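Local coordinates for glycosyl hydrolases family 31 family protein (Aspergillus niger, PDB 6DRU) that releases alpha-xylose from the non-reducing terminal glucose of xyloglucan oligosaccharides, as a retaining-type family 31 glycoside hydrolase, at residues T353-Y365 with G400-S412. Residues are numbered along the deposited sequence; the frame is centred on the assembly and turned at random.
Sequences TTDSWNGSYIRNY and GALGEAYENNGQS. With BGC (beta-D-glucopyranose), chain F; NAG (2-acetamido-2-deoxy-beta-D-glucopyranose), chain D; GAL (beta-D-galactopyranose), chain B.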
ATOM      1  N   THR A 353      -7.605  10.096  17.027  1.00 60.35           N
ATOM      2  CA  THR A 353      -8.858  10.834  16.929  1.00 45.66           C
ATOM      3  C   THR A 353      -9.477  10.657  15.550  1.00 56.26           C
ATOM      4  O   THR A 353      -8.779  10.638  14.533  1.00 55.34           O
ATOM      5  CB  THR A 353      -8.621  12.319  17.209  1.00 54.92           C
ATOM      6  OG1 THR A 353      -7.487  12.776  16.459  1.00 64.25           O
ATOM      7  CG2 THR A 353      -8.371  12.547  18.692  1.00 45.43           C
ATOM      8  N   THR A 354     -10.803  10.534  15.520  1.00 58.76           N
ATOM      9  CA  THR A 354     -11.528  10.260  14.286  1.00 57.24           C
ATOM     10  C   THR A 354     -12.252  11.475  13.723  1.00 64.83           C
ATOM     11  O   THR A 354     -12.489  11.531  12.512  1.00 64.00           O
ATOM     12  CB  THR A 354     -12.540   9.132  14.510  1.00 54.36           C
ATOM     13  OG1 THR A 354     -13.376   9.453  15.630  1.00 57.15           O
ATOM     14  CG2 THR A 354     -11.818   7.824  14.791  1.00 49.73           C
ATOM     15  N   ASP A 355     -12.611  12.446  14.565  1.00 60.65           N
ATOM     16  CA  ASP A 355     -13.262  13.667  14.104  1.00 60.05           C
ATOM     17  C   ASP A 355     -13.219  14.718  15.207  1.00 62.24           C
ATOM     18  O   ASP A 355     -12.434  14.597  16.154  1.00 60.32           O
ATOM     19  CB  ASP A 355     -14.709  13.389  13.681  1.00 70.58           C
ATOM     20  CG  ASP A 355     -15.200  14.339  12.597  1.00 72.20           C
ATOM     21  OD1 ASP A 355     -14.707  15.487  12.534  1.00 65.77           O
ATOM     22  OD2 ASP A 355     -16.089  13.939  11.813  1.00 71.66           O
ATOM     23  N   SER A 356     -14.059  15.746  15.101  1.00 63.12           N
ATOM     24  CA  SER A 356     -14.150  16.779  16.121  1.00 46.78           C
ATOM     25  C   SER A 356     -15.599  17.220  16.261  1.00 56.31           C
ATOM     26  O   SER A 356     -16.409  17.069  15.343  1.00 60.51           O
ATOM     27  CB  SER A 356     -13.265  17.990  15.796  1.00 48.53           C
ATOM     28  OG  SER A 356     -13.698  18.639  14.614  1.00 55.14           O
ATOM     29  N   TRP A 357     -15.909  17.772  17.430  1.00 61.37           N
ATOM     30  CA  TRP A 357     -17.219  18.329  17.735  1.00 58.97           C
ATOM     31  C   TRP A 357     -17.135  19.016  19.088  1.00 61.77           C
ATOM     32  O   TRP A 357     -16.385  18.579  19.966  1.00 71.38           O
ATOM     33  CB  TRP A 357     -18.316  17.255  17.752  1.00 55.88           C
ATOM     34  CG  TRP A 357     -19.666  17.818  18.058  1.00 60.98           C
ATOM     35  CD1 TRP A 357     -20.371  17.678  19.218  1.00 63.60           C
ATOM     36  CD2 TRP A 357     -20.467  18.640  17.199  1.00 64.98           C
ATOM     37  NE1 TRP A 357     -21.566  18.350  19.129  1.00 65.27           N
ATOM     38  CE2 TRP A 357     -21.648  18.949  17.900  1.00 62.65           C
ATOM     39  CE3 TRP A 357     -20.301  19.137  15.903  1.00 62.55           C
ATOM     40  CZ2 TRP A 357     -22.659  19.734  17.348  1.00 65.87           C
ATOM     41  CZ3 TRP A 357     -21.305  19.916  15.357  1.00 58.04           C
ATOM     42  CH2 TRP A 357     -22.468  20.206  16.078  1.00 63.49           C
ATOM     43  N   ASN A 358     -17.902  20.098  19.240  1.00 66.94           N
ATOM     44  CA  ASN A 358     -17.987  20.826  20.505  1.00 60.05           C
ATOM     45  C   ASN A 358     -16.618  21.363  20.925  1.00 65.36           C
ATOM     46  O   ASN A 358     -16.296  21.433  22.113  1.00 69.48           O
ATOM     47  CB  ASN A 358     -18.603  19.941  21.597  1.00 65.30           C
ATOM     48  CG  ASN A 358     -18.974  20.711  22.849  1.00 62.66           C
ATOM     49  OD1 ASN A 358     -18.378  20.510  23.907  1.00 82.39           O
ATOM     50  ND2 ASN A 358     -19.961  21.592  22.738  1.00 59.34           N
ATOM     51  N   GLY A 359     -15.799  21.737  19.944  1.00 68.77           N
ATOM     52  CA  GLY A 359     -14.487  22.287  20.216  1.00 73.00           C
ATOM     53  C   GLY A 359     -13.449  21.290  20.676  1.00 65.60           C
ATOM     54  O   GLY A 359     -12.364  21.701  21.099  1.00 66.67           O
ATOM     55  N   SER A 360     -13.741  19.995  20.604  1.00 66.21           N
ATOM     56  CA  SER A 360     -12.823  18.952  21.036  1.00 63.95           C
ATOM     57  C   SER A 360     -12.723  17.883  19.960  1.00 63.21           C
ATOM     58  O   SER A 360     -13.711  17.571  19.288  1.00 63.99           O
ATOM     59  CB  SER A 360     -13.280  18.321  22.356  1.00 52.36           C
ATOM     60  OG  SER A 360     -13.515  19.314  23.339  1.00 70.57           O
ATOM     61  N   TYR A 361     -11.527  17.325  19.797  1.00 54.74           N
ATOM     62  CA  TYR A 361     -11.347  16.188  18.909  1.00 58.90           C
ATOM     63  C   TYR A 361     -11.708  14.904  19.644  1.00 59.95           C
ATOM     64  O   TYR A 361     -11.371  14.730  20.819  1.00 63.55           O
ATOM     65  CB  TYR A 361      -9.911  16.142  18.388  1.00 57.67           C
ATOM     66  CG  TYR A 361      -9.597  17.278  17.440  1.00 56.77           C
ATOM     67  CD1 TYR A 361      -9.090  18.482  17.909  1.00 54.90           C
ATOM     68  CD2 TYR A 361      -9.830  17.152  16.075  1.00 54.59           C
ATOM     69  CE1 TYR A 361      -8.811  19.527  17.045  1.00 50.56           C
ATOM     70  CE2 TYR A 361      -9.557  18.192  15.203  1.00 48.39           C
ATOM     71  CZ  TYR A 361      -9.047  19.375  15.694  1.00 53.01           C
ATOM     72  OH  TYR A 361      -8.772  20.410  14.830  1.00 54.29           O
ATOM     73  N   ILE A 362     -12.406  14.006  18.949  1.00 52.88           N
ATOM     74  CA  ILE A 362     -13.102  12.896  19.584  1.00 53.82           C
ATOM     75  C   ILE A 362     -12.735  11.583  18.900  1.00 57.31           C
ATOM     76  O   ILE A 362     -12.061  11.552  17.869  1.00 52.02           O
ATOM     77  CB  ILE A 362     -14.630  13.098  19.566  1.00 51.69           C
ATOM     78  CG1 ILE A 362     -15.103  13.480  18.161  1.00 53.69           C
ATOM     79  CG2 ILE A 362     -15.031  14.170  20.562  1.00 54.31           C
ATOM     80  CD1 ILE A 362     -15.499  12.304  17.280  1.00 51.13           C
ATOM     81  N   ARG A 363     -13.201  10.490  19.504  1.00 52.54           N
ATOM     82  CA  ARG A 363     -13.088   9.147  18.952  1.00 54.01           C
ATOM     83  C   ARG A 363     -14.450   8.475  19.036  1.00 58.11           C
ATOM     84  O   ARG A 363     -15.108   8.537  20.079  1.00 62.39           O
ATOM     85  CB  ARG A 363     -12.048   8.313  19.712  1.00 51.19           C
ATOM     86  CG  ARG A 363     -10.695   8.980  19.876  1.00 58.47           C
ATOM     87  CD  ARG A 363     -10.032   8.561  21.182  1.00 56.30           C
ATOM     88  NE  ARG A 363      -8.821   9.331  21.449  1.00 61.69           N
ATOM     89  CZ  ARG A 363      -7.593   8.928  21.136  1.00 58.23           C
ATOM     90  NH1 ARG A 363      -7.405   7.754  20.548  1.00 58.18           N
ATOM     91  NH2 ARG A 363      -6.552   9.701  21.414  1.00 55.42           N
ATOM     92  N   ASN A 364     -14.872   7.839  17.946  1.00 50.15           N
ATOM     93  CA  ASN A 364     -16.127   7.101  17.948  1.00 44.54           C
ATOM     94  C   ASN A 364     -15.954   5.764  18.655  1.00 55.69           C
ATOM     95  O   ASN A 364     -14.941   5.080  18.482  1.00 58.70           O
ATOM     96  CB  ASN A 364     -16.622   6.868  16.522  1.00 53.02           C
ATOM     97  CG  ASN A 364     -17.510   7.987  16.021  1.00 57.18           C
ATOM     98  OD1 ASN A 364     -17.456   9.111  16.518  1.00 57.23           O
ATOM     99  ND2 ASN A 364     -18.341   7.682  15.031  1.00 50.16           N
ATOM    100  N   TYR A 365     -16.949   5.393  19.457  1.00 58.29           N
ATOM    101  CA  TYR A 365     -16.928   4.076  20.070  1.00 54.34           C
ATOM    102  C   TYR A 365     -17.106   3.005  18.996  1.00 59.60           C
ATOM    103  O   TYR A 365     -17.643   3.255  17.914  1.00 63.53           O
ATOM    104  CB  TYR A 365     -18.013   3.961  21.147  1.00 45.01           C
ATOM    105  CG  TYR A 365     -19.305   3.318  20.691  1.00 58.72           C
ATOM    106  CD1 TYR A 365     -19.723   2.111  21.236  1.00 53.06           C
ATOM    107  CD2 TYR A 365     -20.102   3.908  19.714  1.00 61.79           C
ATOM    108  CE1 TYR A 365     -20.898   1.509  20.830  1.00 54.92           C
ATOM    109  CE2 TYR A 365     -21.281   3.309  19.297  1.00 60.32           C
ATOM    110  CZ  TYR A 365     -21.672   2.110  19.861  1.00 64.34           C
ATOM    111  OH  TYR A 365     -22.841   1.505  19.460  1.00 63.40           O
ATOM    112  N   GLY A 400     -17.018   6.103  10.525  1.00 65.06           N
ATOM    113  CA  GLY A 400     -15.816   6.783  10.083  1.00 61.91           C
ATOM    114  C   GLY A 400     -15.653   8.141  10.734  1.00 57.43           C
ATOM    115  O   GLY A 400     -15.176   8.239  11.867  1.00 59.97           O
ATOM    116  N   ALA A 401     -16.045   9.196  10.024  1.00 52.00           N
ATOM    117  CA  ALA A 401     -16.086  10.533  10.599  1.00 57.17           C
ATOM    118  C   ALA A 401     -17.325  10.656  11.485  1.00 56.07           C
ATOM    119  O   ALA A 401     -18.020   9.675  11.763  1.00 64.15           O
ATOM    120  CB  ALA A 401     -16.054  11.588   9.496  1.00 52.81           C
ATOM    121  N   LEU A 402     -17.629  11.869  11.936  1.00 55.67           N
ATOM    122  CA  LEU A 402     -18.763  12.087  12.831  1.00 61.63           C
ATOM    123  C   LEU A 402     -19.970  12.590  12.037  1.00 68.23           C
ATOM    124  O   LEU A 402     -20.414  13.731  12.161  1.00 68.67           O
ATOM    125  CB  LEU A 402     -18.379  13.049  13.952  1.00 56.98           C
ATOM    126  CG  LEU A 402     -19.364  13.148  15.119  1.00 59.51           C
ATOM    127  CD1 LEU A 402     -19.822  11.766  15.565  1.00 57.51           C
ATOM    128  CD2 LEU A 402     -18.743  13.908  16.280  1.00 56.22           C
ATOM    129  N   GLY A 403     -20.485  11.705  11.181  1.00 54.33           N
ATOM    130  CA  GLY A 403     -21.785  11.892  10.574  1.00 66.53           C
ATOM    131  C   GLY A 403     -21.819  12.692   9.288  1.00 66.84           C
ATOM    132  O   GLY A 403     -22.872  12.732   8.636  1.00 67.70           O
ATOM    133  N   GLU A 404     -20.722  13.334   8.898  1.00 56.34           N
ATOM    134  CA  GLU A 404     -20.703  14.176   7.713  1.00 46.28           C
ATOM    135  C   GLU A 404     -19.681  13.666   6.707  1.00 56.37           C
ATOM    136  O   GLU A 404     -18.810  12.851   7.024  1.00 57.11           O
ATOM    137  CB  GLU A 404     -20.396  15.636   8.072  1.00 56.43           C
ATOM    138  CG  GLU A 404     -21.309  16.220   9.135  1.00 58.09           C
ATOM    139  CD  GLU A 404     -22.684  16.564   8.598  1.00 67.10           C
ATOM    140  OE1 GLU A 404     -22.877  16.507   7.365  1.00 70.31           O
ATOM    141  OE2 GLU A 404     -23.574  16.889   9.411  1.00 68.44           O
ATOM    142  N   ALA A 405     -19.801  14.162   5.477  1.00 59.56           N
ATOM    143  CA  ALA A 405     -18.884  13.823   4.398  1.00 53.07           C
ATOM    144  C   ALA A 405     -17.614  14.661   4.424  1.00 55.20           C
ATOM    145  O   ALA A 405     -16.824  14.600   3.477  1.00 67.08           O
ATOM    146  CB  ALA A 405     -19.582  13.977   3.045  1.00 56.84           C
ATOM    147  N   TYR A 406     -17.417  15.450   5.476  1.00 56.60           N
ATOM    148  CA  TYR A 406     -16.216  16.245   5.659  1.00 56.27           C
ATOM    149  C   TYR A 406     -15.682  16.028   7.065  1.00 61.22           C
ATOM    150  O   TYR A 406     -16.433  15.701   7.989  1.00 59.30           O
ATOM    151  CB  TYR A 406     -16.488  17.737   5.421  1.00 48.97           C
ATOM    152  CG  TYR A 406     -17.757  18.240   6.075  1.00 62.33           C
ATOM    153  CD1 TYR A 406     -17.766  18.647   7.403  1.00 63.90           C
ATOM    154  CD2 TYR A 406     -18.949  18.306   5.364  1.00 61.02           C
ATOM    155  CE1 TYR A 406     -18.926  19.106   8.003  1.00 66.31           C
ATOM    156  CE2 TYR A 406     -20.113  18.763   5.954  1.00 58.68           C
ATOM    157  CZ  TYR A 406     -20.095  19.161   7.273  1.00 64.35           C
ATOM    158  OH  TYR A 406     -21.251  19.617   7.864  1.00 57.88           O
ATOM    159  N   GLU A 407     -14.375  16.203   7.219  1.00 55.12           N
ATOM    160  CA  GLU A 407     -13.746  16.081   8.523  1.00 56.29           C
ATOM    161  C   GLU A 407     -13.774  17.419   9.257  1.00 58.23           C
ATOM    162  O   GLU A 407     -14.148  18.456   8.703  1.00 58.18           O
ATOM    163  CB  GLU A 407     -12.309  15.575   8.381  1.00 54.02           C
ATOM    164  CG  GLU A 407     -12.175  14.062   8.437  1.00 51.73           C
ATOM    165  CD  GLU A 407     -12.421  13.501   9.826  1.00 58.53           C
ATOM    166  OE1 GLU A 407     -12.491  14.293  10.791  1.00 56.96           O
ATOM    167  OE2 GLU A 407     -12.547  12.266   9.955  1.00 60.69           O
ATOM    168  N   ASN A 408     -13.384  17.376  10.533  1.00 60.14           N
ATOM    169  CA  ASN A 408     -13.306  18.566  11.384  1.00 56.87           C
ATOM    170  C   ASN A 408     -14.688  19.182  11.586  1.00 61.98           C
ATOM    171  O   ASN A 408     -14.889  20.389  11.432  1.00 58.22           O
ATOM    172  CB  ASN A 408     -12.312  19.586  10.825  1.00 50.72           C
ATOM    173  CG  ASN A 408     -10.927  18.999  10.627  1.00 60.72           C
ATOM    174  OD1 ASN A 408     -10.227  18.691  11.593  1.00 56.05           O
ATOM    175  ND2 ASN A 408     -10.527  18.834   9.370  1.00 56.51           N
ATOM    176  N   ASN A 409     -15.652  18.328  11.922  1.00 61.58           N
ATOM    177  CA  ASN A 409     -17.014  18.780  12.158  1.00 59.11           C
ATOM    178  C   ASN A 409     -17.053  19.792  13.298  1.00 52.72           C
ATOM    179  O   ASN A 409     -16.219  19.773  14.208  1.00 56.45           O
ATOM    180  CB  ASN A 409     -17.917  17.587  12.473  1.00 52.85           C
ATOM    181  CG  ASN A 409     -19.390  17.928  12.384  1.00 63.67           C
ATOM    182  OD1 ASN A 409     -19.761  19.012  11.935  1.00 78.02           O
ATOM    183  ND2 ASN A 409     -20.240  16.999  12.810  1.00 59.91           N
ATOM    184  N   GLY A 410     -18.037  20.686  13.242  1.00 65.94           N
ATOM    185  CA  GLY A 410     -18.186  21.717  14.244  1.00 64.94           C
ATOM    186  C   GLY A 410     -17.310  22.933  14.055  1.00 58.43           C
ATOM    187  O   GLY A 410     -17.525  23.941  14.740  1.00 75.04           O
ATOM    188  N   GLN A 411     -16.333  22.880  13.156  1.00 55.31           N
ATOM    189  CA  GLN A 411     -15.452  24.011  12.913  1.00 53.15           C
ATOM    190  C   GLN A 411     -16.028  24.863  11.783  1.00 63.46           C
ATOM    191  O   GLN A 411     -17.146  24.633  11.313  1.00 76.17           O
ATOM    192  CB  GLN A 411     -14.035  23.512  12.626  1.00 58.39           C
ATOM    193  CG  GLN A 411     -13.410  22.758  13.800  1.00 56.02           C
ATOM    194  CD  GLN A 411     -11.970  22.351  13.553  1.00 57.65           C
ATOM    195  OE1 GLN A 411     -11.629  21.169  13.608  1.00 52.25           O
ATOM    196  NE2 GLN A 411     -11.114  23.331  13.286  1.00 58.35           N
ATOM    197  N   SER A 412     -15.275  25.870  11.344  1.00 57.34           N
ATOM    198  CA  SER A 412     -15.761  26.772  10.308  1.00 50.56           C
ATOM    199  C   SER A 412     -16.014  26.016   9.009  1.00 60.70           C
ATOM    200  O   SER A 412     -15.421  24.965   8.747  1.00 55.72           O
ATOM    201  CB  SER A 412     -14.763  27.903  10.065  1.00 45.44           C
ATOM    202  OG  SER A 412     -13.592  27.430   9.426  1.00 59.91           O
TER
HETATM  203  C2  BGC F   5     -23.073  21.042  10.885  1.00 78.70           C
HETATM  204  C3  BGC F   5     -22.831  19.575  10.787  1.00 77.59           C
HETATM  205  C4  BGC F   5     -23.243  18.892  12.104  1.00 70.77           C
HETATM  206  C5  BGC F   5     -24.638  19.300  12.488  1.00 73.66           C
HETATM  207  C6  BGC F   5     -24.984  18.722  13.854  1.00 72.71           C
HETATM  208  C1  BGC F   5     -24.521  21.250  11.248  1.00 74.67           C
HETATM  209  O2  BGC F   5     -22.781  21.688   9.626  1.00 83.71           O
HETATM  210  O3  BGC F   5     -21.490  19.354  10.538  1.00 76.03           O
HETATM  211  O4  BGC F   5     -23.202  17.491  11.947  1.00 63.38           O
HETATM  212  O5  BGC F   5     -24.735  20.709  12.553  1.00 79.50           O
HETATM  213  O6  BGC F   5     -26.088  19.415  14.395  1.00 61.37           O
HETATM  214  C1  NAG D   1     -20.294  22.069  24.090  1.00 58.92           C
HETATM  215  C2  NAG D   1     -20.361  23.572  24.278  1.00 64.08           C
HETATM  216  C3  NAG D   1     -20.905  24.014  25.591  1.00 62.52           C
HETATM  217  C4  NAG D   1     -22.062  23.159  26.059  1.00 64.94           C
HETATM  218  C5  NAG D   1     -21.710  21.697  25.934  1.00 60.71           C
HETATM  219  C6  NAG D   1     -22.867  20.846  26.407  1.00 64.41           C
HETATM  220  C7  NAG D   1     -18.577  24.536  22.868  1.00 69.22           C
HETATM  221  C8  NAG D   1     -17.168  25.076  22.739  1.00 67.01           C
HETATM  222  N2  NAG D   1     -19.045  24.087  24.129  1.00 67.86           N
HETATM  223  O3  NAG D   1     -21.289  25.367  25.499  1.00 59.96           O
HETATM  224  O4  NAG D   1     -22.342  23.459  27.405  1.00 60.95           O
HETATM  225  O5  NAG D   1     -21.445  21.432  24.582  1.00 68.69           O
HETATM  226  O6  NAG D   1     -22.884  19.631  25.694  1.00 86.12           O
HETATM  227  O7  NAG D   1     -19.303  24.490  21.896  1.00 70.82           O
HETATM  228  C1  GAL B   4     -21.795  28.201  10.786  1.00118.52           C
HETATM  229  C2  GAL B   4     -21.301  29.306  11.691  1.00126.48           C
HETATM  230  C3  GAL B   4     -20.055  29.180  12.296  1.00127.79           C
HETATM  231  C4  GAL B   4     -19.847  27.756  12.774  1.00121.30           C
HETATM  232  C5  GAL B   4     -20.322  26.740  11.756  1.00115.81           C
HETATM  233  C6  GAL B   4     -20.160  25.351  12.337  1.00 98.82           C
HETATM  234  O2  GAL B   4     -21.441  30.555  11.050  1.00103.70           O
HETATM  235  O3  GAL B   4     -19.893  30.211  13.242  1.00132.97           O
HETATM  236  O4  GAL B   4     -20.539  27.557  13.985  1.00125.89           O
HETATM  237  O5  GAL B   4     -21.678  26.966  11.452  1.00119.34           O
HETATM  238  O6  GAL B   4     -20.692  24.394  11.446  1.00 92.45           O
HETATM  239  O   HOH W   1     -15.759   9.784  14.272  1.00 51.66           O
HETATM  240  O   HOH W   2     -20.260   8.586  12.913  1.00 52.96           O
HETATM  241  O   HOH W   3     -17.206   5.501  13.324  1.00 60.32           O
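D355 and S356 of a beta hairpin bind the loop 400-412 in a buried contact of the family 31 TIM-barrel domain. The hairpin pairs strands 355-357 and 360-364 through a type I' turn, with a classic beta bulge where T354 and D355 both face I362. The loop follows strand 391-394 and leads into helix 413-417. It has no regular structure, and the D355 carboxylate ties two of its parts together. OD2 of D355 accepts from N of L402 at 2.6 Å, through its anti lone pair. OD1 of D355 takes N of N409 at 3.1 Å in a nearly straight bond (167°). N of S356 reaches the same OD1 from the same face of the carboxylate. CG of D355 lies anti to its backbone N (chi1 -151°), which turns the carboxylate to the loop. Beside D355, OE1 of E407 accepts from N of N408.

L402 fills the apolar side: its CD2 meets CB of W357 at 3.7 Å and CD1 of I362. Near N364, three waters link the segments; one joins ND2 of N364 to O of A401. W357, E404, Y406 and N409 gather round a bound glucose. E404 accepts from its O4, and ND2 of N409 donates to O4 at 3.1 Å. The side chain of W357 lies about 8 Å from that of active-site D395. On another side, R363 of the second subunit hydrogen-bonds Y361 and N408. Beside D355, OG of S356 donates to O of N409 at 2.8 Å, in the carbonyl plane and on a lone pair.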